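Local coordinates for protein agrobacterium tumefaciens DPS (Agrobacterium tumefaciens, PDB 1O9R) that stores iron as a ferric mineral inside a hollow twelve-subunit shell and protects DNA from oxidative damage by suppressing Fenton chemistry, without binding the DNA, at the interface of chains A and B and the interface of chains A and C. Sequence-based numbering; all coordinates share one arbitrary frame. Chains: chain A/B/C, Agrobacterium tumefaciens DPS.

Contact 1: the interface of chains A and B. Residues chain A 30, 34, 59, 82, 84, 87; chain B 30, 34, 41, 59, 84.
Helical backbone angles place A:Ile30 and A:Leu34 one turn apart on helix 12-42, where they meet B:Leu34 and B:Ile30 on the same helix of chain B. The exchange is a worked example of two-fold packing, since each pair recurs with the chains swapped. CG2 of A:Ile30 lies anti to its backbone N, with CG1 beside that N (chi1 -66°), and this methyl rests 3.7 Å from CD2 of B:Leu34. The other branch of B:Leu34, CD1, turns to the start of helix 84-90, 3.9 Å from CA of A:Leu84. At the tip of A:Leu84, CD1 meets the equivalent methyl of B:Leu84 at 3.7 Å, and A:Val87 sets CG1 against CD1 of B:Leu84. Polar groups border this apolar patch. A:Arg59 and B:Arg59 point tip to tip with their guanidinium planes 85° apart, NH1 to NH1 at 3.5 Å. Water 2 bridges them, 2.9 Å from NH1 of either arginine, and may ease the repulsion between like charges. Water 1 joins the carbonyl oxygens of A:Gly82 and B:Leu34, and the benzene rim of B:Trp41, at CZ3, lies 4.0 Å from CA of A:Gly82. The patch lies across the two-fold between ferritin-like subunits, with helix 12-42 central, helix 84-90 on one flank and helix 48-75 supplying the arginines.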
ATOM      1  N   ILE A  30     -27.722  15.401   2.009  1.00 13.00           N
ATOM      2  CA  ILE A  30     -27.037  15.805   3.241  1.00 13.74           C
ATOM      3  C   ILE A  30     -27.831  15.386   4.469  1.00 14.43           C
ATOM      4  O   ILE A  30     -27.280  14.889   5.481  1.00 14.97           O
ATOM      5  CB  ILE A  30     -26.767  17.308   3.266  1.00 13.53           C
ATOM      6  CG1 ILE A  30     -25.763  17.684   2.149  1.00 14.99           C
ATOM      7  CG2 ILE A  30     -26.261  17.809   4.619  1.00 14.81           C
ATOM      8  CD1 ILE A  30     -25.644  19.181   1.835  1.00 15.45           C
ATOM      9  N   LEU A  34     -26.697  12.892   7.641  1.00 13.08           N
ATOM     10  CA  LEU A  34     -26.774  13.132   9.094  1.00 13.07           C
ATOM     11  C   LEU A  34     -27.616  12.058   9.754  1.00 12.19           C
ATOM     12  O   LEU A  34     -27.238  11.597  10.859  1.00 13.21           O
ATOM     13  CB  LEU A  34     -27.432  14.509   9.358  1.00 14.98           C
ATOM     14  CG  LEU A  34     -26.623  15.691   8.806  1.00 15.19           C
ATOM     15  CD1 LEU A  34     -27.382  17.005   9.092  1.00 18.02           C
ATOM     16  CD2 LEU A  34     -25.218  15.765   9.390  1.00 17.87           C
ATOM     17  N   ARG A  59     -22.474   6.272   4.861  1.00 12.83           N
ATOM     18  CA  ARG A  59     -22.189   7.676   5.060  1.00 11.76           C
ATOM     19  C   ARG A  59     -21.104   8.159   4.093  1.00 12.78           C
ATOM     20  O   ARG A  59     -21.262   9.204   3.455  1.00 13.45           O
ATOM     21  CB  ARG A  59     -21.886   8.016   6.513  1.00 12.87           C
ATOM     22  CG  ARG A  59     -21.385   9.455   6.686  1.00 14.37           C
ATOM     23  CD  ARG A  59     -22.463  10.522   6.301  1.00 13.22           C
ATOM     24  NE  ARG A  59     -21.826  11.810   6.548  1.00 12.56           N
ATOM     25  CZ  ARG A  59     -21.920  12.539   7.676  1.00 13.79           C
ATOM     26  NH1 ARG A  59     -21.089  13.607   7.847  1.00 16.44           N
ATOM     27  NH2 ARG A  59     -22.818  12.262   8.601  1.00 14.46           N
ATOM     28  N   GLY A  82     -25.725  23.921   0.550  1.00 13.76           N
ATOM     29  CA  GLY A  82     -25.595  22.791   1.470  1.00 13.60           C
ATOM     30  C   GLY A  82     -25.360  23.210   2.903  1.00 13.38           C
ATOM     31  O   GLY A  82     -24.990  22.367   3.751  1.00 15.39           O
ATOM     32  N   LEU A  84     -26.445  24.369   6.808  1.00 14.61           N
ATOM     33  CA  LEU A  84     -27.513  23.894   7.711  1.00 14.76           C
ATOM     34  C   LEU A  84     -28.880  24.537   7.404  1.00 15.09           C
ATOM     35  O   LEU A  84     -29.842  23.791   7.346  1.00 15.57           O
ATOM     36  CB  LEU A  84     -27.078  24.307   9.125  1.00 16.76           C
ATOM     37  CG  LEU A  84     -28.076  23.999  10.258  1.00 17.06           C
ATOM     38  CD1 LEU A  84     -28.238  22.490  10.391  1.00 20.13           C
ATOM     39  CD2 LEU A  84     -27.521  24.658  11.527  1.00 18.48           C
ATOM     40  N   VAL A  87     -30.306  23.126   3.981  1.00 14.11           N
ATOM     41  CA  VAL A  87     -30.744  21.790   4.174  1.00 13.36           C
ATOM     42  C   VAL A  87     -32.084  21.772   4.969  1.00 15.45           C
ATOM     43  O   VAL A  87     -33.032  21.112   4.544  1.00 15.30           O
ATOM     44  CB  VAL A  87     -29.677  20.923   4.897  1.00 15.55           C
ATOM     45  CG1 VAL A  87     -30.205  19.524   5.102  1.00 14.95           C
ATOM     46  CG2 VAL A  87     -28.431  20.912   3.992  1.00 16.77           C
TER
ATOM     47  N   ILE B  30     -20.780  19.693  13.817  1.00 13.66           N
ATOM     48  CA  ILE B  30     -21.472  19.235  12.614  1.00 13.36           C
ATOM     49  C   ILE B  30     -21.821  20.443  11.757  1.00 12.84           C
ATOM     50  O   ILE B  30     -21.603  20.417  10.529  1.00 14.27           O
ATOM     51  CB  ILE B  30     -22.730  18.431  12.965  1.00 13.47           C
ATOM     52  CG1 ILE B  30     -22.355  17.071  13.569  1.00 15.25           C
ATOM     53  CG2 ILE B  30     -23.576  18.225  11.719  1.00 14.88           C
ATOM     54  CD1 ILE B  30     -23.541  16.304  14.136  1.00 14.72           C
ATOM     55  N   LEU B  34     -20.609  21.280   7.842  1.00 14.11           N
ATOM     56  CA  LEU B  34     -21.439  21.711   6.689  1.00 13.52           C
ATOM     57  C   LEU B  34     -20.938  23.016   6.107  1.00 13.48           C
ATOM     58  O   LEU B  34     -20.864  23.204   4.862  1.00 15.58           O
ATOM     59  CB  LEU B  34     -22.906  21.887   7.157  1.00 14.85           C
ATOM     60  CG  LEU B  34     -23.572  20.612   7.696  1.00 15.63           C
ATOM     61  CD1 LEU B  34     -25.011  20.933   8.149  1.00 16.15           C
ATOM     62  CD2 LEU B  34     -23.654  19.517   6.630  1.00 18.07           C
ATOM     63  N   TRP B  41     -17.266  24.467  -2.032  1.00 16.10           N
ATOM     64  CA  TRP B  41     -17.780  24.397  -3.384  1.00 15.17           C
ATOM     65  C   TRP B  41     -17.855  25.758  -4.048  1.00 15.56           C
ATOM     66  O   TRP B  41     -17.785  25.793  -5.288  1.00 14.84           O
ATOM     67  CB  TRP B  41     -19.278  23.915  -3.292  1.00 15.41           C
ATOM     68  CG  TRP B  41     -19.443  22.510  -2.775  1.00 13.71           C
ATOM     69  CD1 TRP B  41     -18.680  21.417  -3.213  1.00 13.71           C
ATOM     70  CD2 TRP B  41     -20.310  21.961  -1.793  1.00 13.87           C
ATOM     71  NE1 TRP B  41     -19.049  20.265  -2.534  1.00 14.47           N
ATOM     72  CE2 TRP B  41     -20.089  20.583  -1.681  1.00 14.75           C
ATOM     73  CE3 TRP B  41     -21.317  22.567  -1.023  1.00 15.16           C
ATOM     74  CZ2 TRP B  41     -20.768  19.773  -0.765  1.00 15.66           C
ATOM     75  CZ3 TRP B  41     -22.034  21.737  -0.132  1.00 14.93           C
ATOM     76  CH2 TRP B  41     -21.734  20.388  -0.017  1.00 14.66           C
ATOM     77  N   ARG B  59     -12.692  19.122   6.624  1.00 13.85           N
ATOM     78  CA  ARG B  59     -13.969  18.415   6.792  1.00 12.92           C
ATOM     79  C   ARG B  59     -13.674  17.010   7.307  1.00 13.10           C
ATOM     80  O   ARG B  59     -14.399  16.564   8.198  1.00 14.79           O
ATOM     81  CB  ARG B  59     -14.742  18.417   5.487  1.00 14.02           C
ATOM     82  CG  ARG B  59     -15.974  17.524   5.472  1.00 13.88           C
ATOM     83  CD  ARG B  59     -16.947  17.967   6.600  1.00 14.08           C
ATOM     84  NE  ARG B  59     -18.054  17.012   6.509  1.00 13.92           N
ATOM     85  CZ  ARG B  59     -19.168  17.204   5.778  1.00 14.14           C
ATOM     86  NH1 ARG B  59     -19.987  16.129   5.646  1.00 15.36           N
ATOM     87  NH2 ARG B  59     -19.552  18.364   5.275  1.00 15.23           N
ATOM     88  N   LEU B  84     -30.267  16.612  11.739  1.00 14.21           N
ATOM     89  CA  LEU B  84     -30.471  18.020  11.331  1.00 14.47           C
ATOM     90  C   LEU B  84     -31.232  18.885  12.342  1.00 14.83           C
ATOM     91  O   LEU B  84     -30.750  20.009  12.529  1.00 15.60           O
ATOM     92  CB  LEU B  84     -31.325  17.914  10.040  1.00 15.64           C
ATOM     93  CG  LEU B  84     -31.688  19.239   9.363  1.00 16.13           C
ATOM     94  CD1 LEU B  84     -30.387  19.909   8.931  1.00 17.60           C
ATOM     95  CD2 LEU B  84     -32.626  18.952   8.195  1.00 15.95           C
TER
HETATM   96  O   HOH W   1     -22.487  21.246   3.397  1.00 15.28           O
HETATM   97  O   HOH W   2     -18.724  13.538   6.162  1.00 18.91           O

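Contact 2: the interface of chains A and C. Residues chain A 41, 43-45, 48; chain C 152-153, 156-157, 159.
A:Phe48 swings its ring toward chain C with CG anti to the backbone N (chi1 175°), while C:Phe153 sets CG beside its own N (chi1 -82°) and offers its ring to the incoming edge. Both belong to the ferritin-like fold of the Dps family, A:Phe48 at the start of helix 48-75 and C:Phe153 near the end of helix 134-156. One ring is thus met from several directions. CE2 of A:Phe48 leads the edge-to-face approach, 3.5 Å from CD2 of C:Phe153. Over one face sits the methyl of C:Ala156, its CB 3.6 Å from CD1 of A:Phe48 and shifted toward the rim. The CB of A:Phe48 lies above the centre of the C:His157 imidazole, whose rotation is steadied by a hydrogen bond from its ND1 to the carbonyl O of C:Phe153 at 2.8 Å. The backbone N of A:Gly45 donates to the carbonyl O of C:Ala156, 2.8 Å away. The amine nitrogen NZ of A:Lys44 gives a hydrogen bond to the amide oxygen OE1 of C:Gln159 at 3.0 Å, with the donor tilted out of that carbonyl's plane. Water 3 also contacts that NZ, the carbonyl oxygens of A:Trp41 and A:Leu43, and the indole NE1 of C:Trp152, in whose ring plane it lies, 3.1 Å away.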
ATOM      1  N   TRP A  41     -24.851   5.842  15.771  1.00 13.85           N
ATOM      2  CA  TRP A  41     -24.361   5.989  17.153  1.00 14.40           C
ATOM      3  C   TRP A  41     -25.274   5.343  18.179  1.00 15.02           C
ATOM      4  O   TRP A  41     -24.821   4.889  19.234  1.00 14.30           O
ATOM      5  CB  TRP A  41     -24.273   7.484  17.525  1.00 13.69           C
ATOM      6  CG  TRP A  41     -23.255   8.249  16.757  1.00 12.69           C
ATOM      7  CD1 TRP A  41     -21.970   7.855  16.503  1.00 14.52           C
ATOM      8  CD2 TRP A  41     -23.395   9.513  16.118  1.00 13.61           C
ATOM      9  NE1 TRP A  41     -21.313   8.806  15.748  1.00 14.94           N
ATOM     10  CE2 TRP A  41     -22.178   9.834  15.486  1.00 15.17           C
ATOM     11  CE3 TRP A  41     -24.477  10.399  16.044  1.00 13.45           C
ATOM     12  CZ2 TRP A  41     -22.001  11.049  14.795  1.00 15.25           C
ATOM     13  CZ3 TRP A  41     -24.280  11.597  15.336  1.00 16.86           C
ATOM     14  CH2 TRP A  41     -23.044  11.872  14.719  1.00 15.18           C
ATOM     15  N   LEU A  43     -27.724   2.803  17.924  1.00 14.67           N
ATOM     16  CA  LEU A  43     -28.207   1.448  17.743  1.00 16.19           C
ATOM     17  C   LEU A  43     -27.961   0.619  18.970  1.00 16.35           C
ATOM     18  O   LEU A  43     -26.856   0.662  19.535  1.00 16.41           O
ATOM     19  CB  LEU A  43     -27.332   0.673  16.671  1.00 18.43           C
ATOM     20  CG  LEU A  43     -27.324   1.287  15.293  1.00 19.14           C
ATOM     21  CD1 LEU A  43     -26.401   0.455  14.361  1.00 18.79           C
ATOM     22  CD2 LEU A  43     -28.699   1.381  14.635  1.00 21.04           C
ATOM     23  N   LYS A  44     -28.974  -0.176  19.354  1.00 15.05           N
ATOM     24  CA  LYS A  44     -28.754  -1.094  20.481  1.00 17.22           C
ATOM     25  C   LYS A  44     -29.398  -2.425  20.144  1.00 16.29           C
ATOM     26  O   LYS A  44     -30.554  -2.388  19.707  1.00 17.31           O
ATOM     27  CB  LYS A  44     -29.514  -0.622  21.725  1.00 18.77           C
ATOM     28  CG  LYS A  44     -29.427   0.809  22.211  1.00 20.68           C
ATOM     29  CD  LYS A  44     -28.000   1.016  22.762  1.00 19.07           C
ATOM     30  CE  LYS A  44     -27.890   2.487  23.261  1.00 18.88           C
ATOM     31  NZ  LYS A  44     -26.416   2.693  23.574  1.00 21.35           N
ATOM     32  N   GLY A  45     -28.736  -3.539  20.355  1.00 16.37           N
ATOM     33  CA  GLY A  45     -29.365  -4.866  20.148  1.00 17.20           C
ATOM     34  C   GLY A  45     -28.348  -5.813  19.579  1.00 18.79           C
ATOM     35  O   GLY A  45     -27.205  -5.472  19.245  1.00 14.94           O
ATOM     36  N   PHE A  48     -25.786  -5.196  16.641  1.00 15.66           N
ATOM     37  CA  PHE A  48     -25.078  -3.934  16.675  1.00 14.20           C
ATOM     38  C   PHE A  48     -23.876  -3.815  15.738  1.00 14.52           C
ATOM     39  O   PHE A  48     -23.864  -2.852  14.970  1.00 14.53           O
ATOM     40  CB  PHE A  48     -24.586  -3.677  18.142  1.00 14.59           C
ATOM     41  CG  PHE A  48     -23.737  -2.422  18.222  1.00 14.24           C
ATOM     42  CD1 PHE A  48     -24.387  -1.193  18.300  1.00 13.71           C
ATOM     43  CD2 PHE A  48     -22.366  -2.453  18.244  1.00 12.99           C
ATOM     44  CE1 PHE A  48     -23.649  -0.002  18.342  1.00 13.27           C
ATOM     45  CE2 PHE A  48     -21.598  -1.326  18.283  1.00 13.09           C
ATOM     46  CZ  PHE A  48     -22.260  -0.095  18.330  1.00 12.93           C
TER
ATOM     47  N   TRP C 152     -18.592  -0.098  25.511  1.00 13.90           N
ATOM     48  CA  TRP C 152     -19.862   0.311  24.851  1.00 13.45           C
ATOM     49  C   TRP C 152     -20.193  -0.668  23.731  1.00 14.48           C
ATOM     50  O   TRP C 152     -21.387  -1.099  23.642  1.00 15.21           O
ATOM     51  CB  TRP C 152     -19.671   1.745  24.306  1.00 14.15           C
ATOM     52  CG  TRP C 152     -20.638   2.100  23.200  1.00 14.81           C
ATOM     53  CD1 TRP C 152     -22.004   1.855  23.137  1.00 16.05           C
ATOM     54  CD2 TRP C 152     -20.284   2.725  21.976  1.00 15.85           C
ATOM     55  NE1 TRP C 152     -22.495   2.297  21.910  1.00 16.20           N
ATOM     56  CE2 TRP C 152     -21.465   2.834  21.181  1.00 15.25           C
ATOM     57  CE3 TRP C 152     -19.094   3.207  21.426  1.00 15.59           C
ATOM     58  CZ2 TRP C 152     -21.470   3.410  19.925  1.00 16.03           C
ATOM     59  CZ3 TRP C 152     -19.077   3.770  20.183  1.00 16.01           C
ATOM     60  CH2 TRP C 152     -20.268   3.857  19.431  1.00 15.90           C
ATOM     61  N   PHE C 153     -19.275  -1.011  22.853  1.00 12.41           N
ATOM     62  CA  PHE C 153     -19.639  -1.979  21.779  1.00 14.09           C
ATOM     63  C   PHE C 153     -20.166  -3.267  22.362  1.00 15.29           C
ATOM     64  O   PHE C 153     -21.184  -3.778  21.830  1.00 17.52           O
ATOM     65  CB  PHE C 153     -18.416  -2.263  20.914  1.00 15.38           C
ATOM     66  CG  PHE C 153     -18.060  -1.306  19.831  1.00 15.99           C
ATOM     67  CD1 PHE C 153     -17.110  -1.685  18.886  1.00 22.09           C
ATOM     68  CD2 PHE C 153     -18.616  -0.048  19.688  1.00 17.11           C
ATOM     69  CE1 PHE C 153     -16.786  -0.855  17.825  1.00 22.42           C
ATOM     70  CE2 PHE C 153     -18.326   0.763  18.622  1.00 17.40           C
ATOM     71  CZ  PHE C 153     -17.419   0.377  17.687  1.00 20.00           C
ATOM     72  N   ALA C 156     -23.730  -2.376  24.030  1.00 15.67           N
ATOM     73  CA  ALA C 156     -24.767  -2.067  23.025  1.00 15.00           C
ATOM     74  C   ALA C 156     -25.427  -3.354  22.564  1.00 17.65           C
ATOM     75  O   ALA C 156     -26.589  -3.223  22.086  1.00 19.06           O
ATOM     76  CB  ALA C 156     -24.153  -1.258  21.905  1.00 16.35           C
ATOM     77  N   HIS C 157     -24.804  -4.502  22.487  1.00 15.20           N
ATOM     78  CA  HIS C 157     -25.429  -5.718  22.009  1.00 17.61           C
ATOM     79  C   HIS C 157     -26.515  -6.199  22.968  1.00 20.45           C
ATOM     80  O   HIS C 157     -27.362  -7.014  22.510  1.00 21.47           O
ATOM     81  CB  HIS C 157     -24.385  -6.835  21.868  1.00 18.93           C
ATOM     82  CG  HIS C 157     -23.495  -6.712  20.683  1.00 18.91           C
ATOM     83  ND1 HIS C 157     -22.320  -5.991  20.616  1.00 16.22           N
ATOM     84  CD2 HIS C 157     -23.554  -7.266  19.454  1.00 18.41           C
ATOM     85  CE1 HIS C 157     -21.754  -6.075  19.429  1.00 18.75           C
ATOM     86  NE2 HIS C 157     -22.506  -6.863  18.651  1.00 19.74           N
ATOM     87  N   GLN C 159     -28.172  -4.101  25.446  1.00 24.66           N
ATOM     88  CA  GLN C 159     -28.969  -3.039  26.016  1.00 25.27           C
ATOM     89  C   GLN C 159     -30.396  -3.024  25.486  1.00 28.25           C
ATOM     90  O   GLN C 159     -31.247  -2.347  26.104  1.00 31.33           O
ATOM     91  CB  GLN C 159     -28.362  -1.643  25.920  1.00 22.81           C
ATOM     92  CG  GLN C 159     -27.133  -1.358  26.783  1.00 21.97           C
ATOM     93  CD  GLN C 159     -26.273  -0.210  26.391  1.00 24.12           C
ATOM     94  OE1 GLN C 159     -26.162   0.234  25.250  1.00 24.06           O
ATOM     95  NE2 GLN C 159     -25.543   0.458  27.308  1.00 24.46           N
TER
HETATM   96  O   HOH W   3     -25.327   2.615  20.766  1.00 15.06           O

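Contact 3: the interface of chains A and B. Residues chain A 26, 30, 66, 70, 74, 80-82; chain B 38, 41-42.
B:Trp41 lays one indole face against A:Ala70, whose methyl CB stands over the junction of the two fused rings in a CH-pi contact. With CG beside the backbone N (chi1 -66°), the indole reaches across to helix 48-75 of chain A, and the methyl CB of A:Ala80 sits on the same face of the indole, over the rim of the benzene ring, 3.8 Å from CE3 of B:Trp41. A:Ala80 is the second large contributor, and its backbone shows how one side-chain amide can pair with both the N-H and the C=O of a single residue. The carboxamide of B:Asn42 accepts at OD1 from the N of A:Ala80, 3.0 Å away and on a lone pair in the amide plane. Its ND2 donates to the carbonyl O of A:Ala80, also at 3.0 Å. A further bond from ND2 to the carbonyl O of B:Gln38, 3.0 Å long, helps fix the amide's rotation. The amide of B:Gln38 is doubtful as modelled: OE1 faces the O of A:Ala80 and NE2 the N of A:Gly82, and exchanging its O and N would pair donor with acceptor. The site joins the end of helix 12-42 in chain B to helix 48-75 of chain A and the loop preceding its helix 84-90.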
ATOM      1  N   LEU A  26     -29.427  17.703  -3.290  1.00 14.46           N
ATOM      2  CA  LEU A  26     -28.325  17.846  -2.338  1.00 14.94           C
ATOM      3  C   LEU A  26     -28.834  17.960  -0.918  1.00 13.89           C
ATOM      4  O   LEU A  26     -28.261  17.399   0.001  1.00 14.89           O
ATOM      5  CB  LEU A  26     -27.534  19.104  -2.738  1.00 13.92           C
ATOM      6  CG  LEU A  26     -26.347  19.474  -1.821  1.00 14.01           C
ATOM      7  CD1 LEU A  26     -25.331  18.330  -1.846  1.00 14.16           C
ATOM      8  CD2 LEU A  26     -25.715  20.784  -2.290  1.00 14.98           C
ATOM      9  N   ILE A  30     -27.722  15.401   2.009  1.00 13.00           N
ATOM     10  CA  ILE A  30     -27.037  15.805   3.241  1.00 13.74           C
ATOM     11  C   ILE A  30     -27.831  15.386   4.469  1.00 14.43           C
ATOM     12  O   ILE A  30     -27.280  14.889   5.481  1.00 14.97           O
ATOM     13  CB  ILE A  30     -26.767  17.308   3.266  1.00 13.53           C
ATOM     14  CG1 ILE A  30     -25.763  17.684   2.149  1.00 14.99           C
ATOM     15  CG2 ILE A  30     -26.261  17.809   4.619  1.00 14.81           C
ATOM     16  CD1 ILE A  30     -25.644  19.181   1.835  1.00 15.45           C
ATOM     17  N   GLY A  66     -23.088  13.431  -2.585  1.00 12.93           N
ATOM     18  CA  GLY A  66     -23.483  14.813  -2.307  1.00 13.91           C
ATOM     19  C   GLY A  66     -22.426  15.781  -2.817  1.00 13.28           C
ATOM     20  O   GLY A  66     -22.724  16.824  -3.431  1.00 14.15           O
ATOM     21  N   ALA A  70     -23.148  18.705  -5.622  1.00 12.76           N
ATOM     22  CA  ALA A  70     -22.863  20.102  -5.380  1.00 13.01           C
ATOM     23  C   ALA A  70     -21.904  20.668  -6.407  1.00 14.50           C
ATOM     24  O   ALA A  70     -22.042  21.815  -6.838  1.00 13.57           O
ATOM     25  CB  ALA A  70     -22.282  20.224  -3.958  1.00 12.40           C
ATOM     26  N   VAL A  74     -22.125  24.028  -9.332  1.00 13.21           N
ATOM     27  CA  VAL A  74     -21.184  25.123  -9.580  1.00 13.41           C
ATOM     28  C   VAL A  74     -20.603  25.084 -10.972  1.00 15.81           C
ATOM     29  O   VAL A  74     -20.339  26.136 -11.571  1.00 17.37           O
ATOM     30  CB  VAL A  74     -20.088  25.138  -8.480  1.00 15.28           C
ATOM     31  CG1 VAL A  74     -20.826  25.348  -7.116  1.00 18.20           C
ATOM     32  CG2 VAL A  74     -19.257  23.937  -8.218  1.00 23.06           C
ATOM     33  N   ALA A  80     -23.906  26.154  -4.960  1.00 14.48           N
ATOM     34  CA  ALA A  80     -24.319  24.966  -4.248  1.00 14.95           C
ATOM     35  C   ALA A  80     -24.853  25.392  -2.850  1.00 13.86           C
ATOM     36  O   ALA A  80     -24.201  26.220  -2.237  1.00 15.23           O
ATOM     37  CB  ALA A  80     -23.132  24.005  -4.097  1.00 14.71           C
ATOM     38  N   LEU A  81     -25.980  24.816  -2.532  1.00 13.46           N
ATOM     39  CA  LEU A  81     -26.658  25.157  -1.271  1.00 14.10           C
ATOM     40  C   LEU A  81     -26.759  23.970  -0.330  1.00 15.19           C
ATOM     41  O   LEU A  81     -27.618  23.094  -0.354  1.00 16.41           O
ATOM     42  CB  LEU A  81     -28.073  25.703  -1.587  1.00 14.65           C
ATOM     43  CG  LEU A  81     -28.053  27.021  -2.392  1.00 15.37           C
ATOM     44  CD1 LEU A  81     -29.451  27.386  -2.902  1.00 17.16           C
ATOM     45  CD2 LEU A  81     -27.451  28.132  -1.539  1.00 16.77           C
ATOM     46  N   GLY A  82     -25.725  23.921   0.550  1.00 13.76           N
ATOM     47  CA  GLY A  82     -25.595  22.791   1.470  1.00 13.60           C
ATOM     48  C   GLY A  82     -25.360  23.210   2.903  1.00 13.38           C
ATOM     49  O   GLY A  82     -24.990  22.367   3.751  1.00 15.39           O
TER
ATOM     50  N   GLN B  38     -19.728  23.998   2.287  1.00 14.40           N
ATOM     51  CA  GLN B  38     -20.397  25.142   1.603  1.00 14.83           C
ATOM     52  C   GLN B  38     -19.393  26.121   1.029  1.00 15.79           C
ATOM     53  O   GLN B  38     -19.547  26.601  -0.102  1.00 14.53           O
ATOM     54  CB  GLN B  38     -21.319  25.806   2.660  1.00 14.66           C
ATOM     55  CG  GLN B  38     -22.057  27.050   2.133  1.00 15.59           C
ATOM     56  CD  GLN B  38     -23.055  26.744   1.056  1.00 15.45           C
ATOM     57  OE1 GLN B  38     -23.316  27.646   0.194  1.00 17.68           O
ATOM     58  NE2 GLN B  38     -23.574  25.583   0.998  1.00 14.59           N
ATOM     59  N   TRP B  41     -17.266  24.467  -2.032  1.00 16.10           N
ATOM     60  CA  TRP B  41     -17.780  24.397  -3.384  1.00 15.17           C
ATOM     61  C   TRP B  41     -17.855  25.758  -4.048  1.00 15.56           C
ATOM     62  O   TRP B  41     -17.785  25.793  -5.288  1.00 14.84           O
ATOM     63  CB  TRP B  41     -19.278  23.915  -3.292  1.00 15.41           C
ATOM     64  CG  TRP B  41     -19.443  22.510  -2.775  1.00 13.71           C
ATOM     65  CD1 TRP B  41     -18.680  21.417  -3.213  1.00 13.71           C
ATOM     66  CD2 TRP B  41     -20.310  21.961  -1.793  1.00 13.87           C
ATOM     67  NE1 TRP B  41     -19.049  20.265  -2.534  1.00 14.47           N
ATOM     68  CE2 TRP B  41     -20.089  20.583  -1.681  1.00 14.75           C
ATOM     69  CE3 TRP B  41     -21.317  22.567  -1.023  1.00 15.16           C
ATOM     70  CZ2 TRP B  41     -20.768  19.773  -0.765  1.00 15.66           C
ATOM     71  CZ3 TRP B  41     -22.034  21.737  -0.132  1.00 14.93           C
ATOM     72  CH2 TRP B  41     -21.734  20.388  -0.017  1.00 14.66           C
ATOM     73  N   ASN B  42     -18.059  26.822  -3.277  1.00 14.62           N
ATOM     74  CA  ASN B  42     -18.418  28.121  -3.891  1.00 14.40           C
ATOM     75  C   ASN B  42     -17.326  29.146  -3.923  1.00 15.96           C
ATOM     76  O   ASN B  42     -17.517  30.313  -4.283  1.00 17.69           O
ATOM     77  CB  ASN B  42     -19.663  28.649  -3.116  1.00 14.50           C
ATOM     78  CG  ASN B  42     -20.875  27.816  -3.377  1.00 13.41           C
ATOM     79  OD1 ASN B  42     -21.369  27.733  -4.512  1.00 16.25           O
ATOM     80  ND2 ASN B  42     -21.415  27.196  -2.317  1.00 14.30           N
TER

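Contact 1 and contact 3 belong to one two-fold interface, their C-alpha centres about 9 Å apart, and share A:Ile30, A:Gly82 and B:Trp41. Contact 2 lies on a different interface, its C-alpha centre about 25 Å from that of contact 1 and about 33 Å from that of contact 3. Helix 12-42 connects them all: in chain B its end lies in contact 3, while in chain A the corresponding end enters contact 2, where A:Trp41 offers its carbonyl. One helix thus serves both the pairing that frames the ferroxidase centres and a contact to a further neighbour, which together help close the hollow dodecamer.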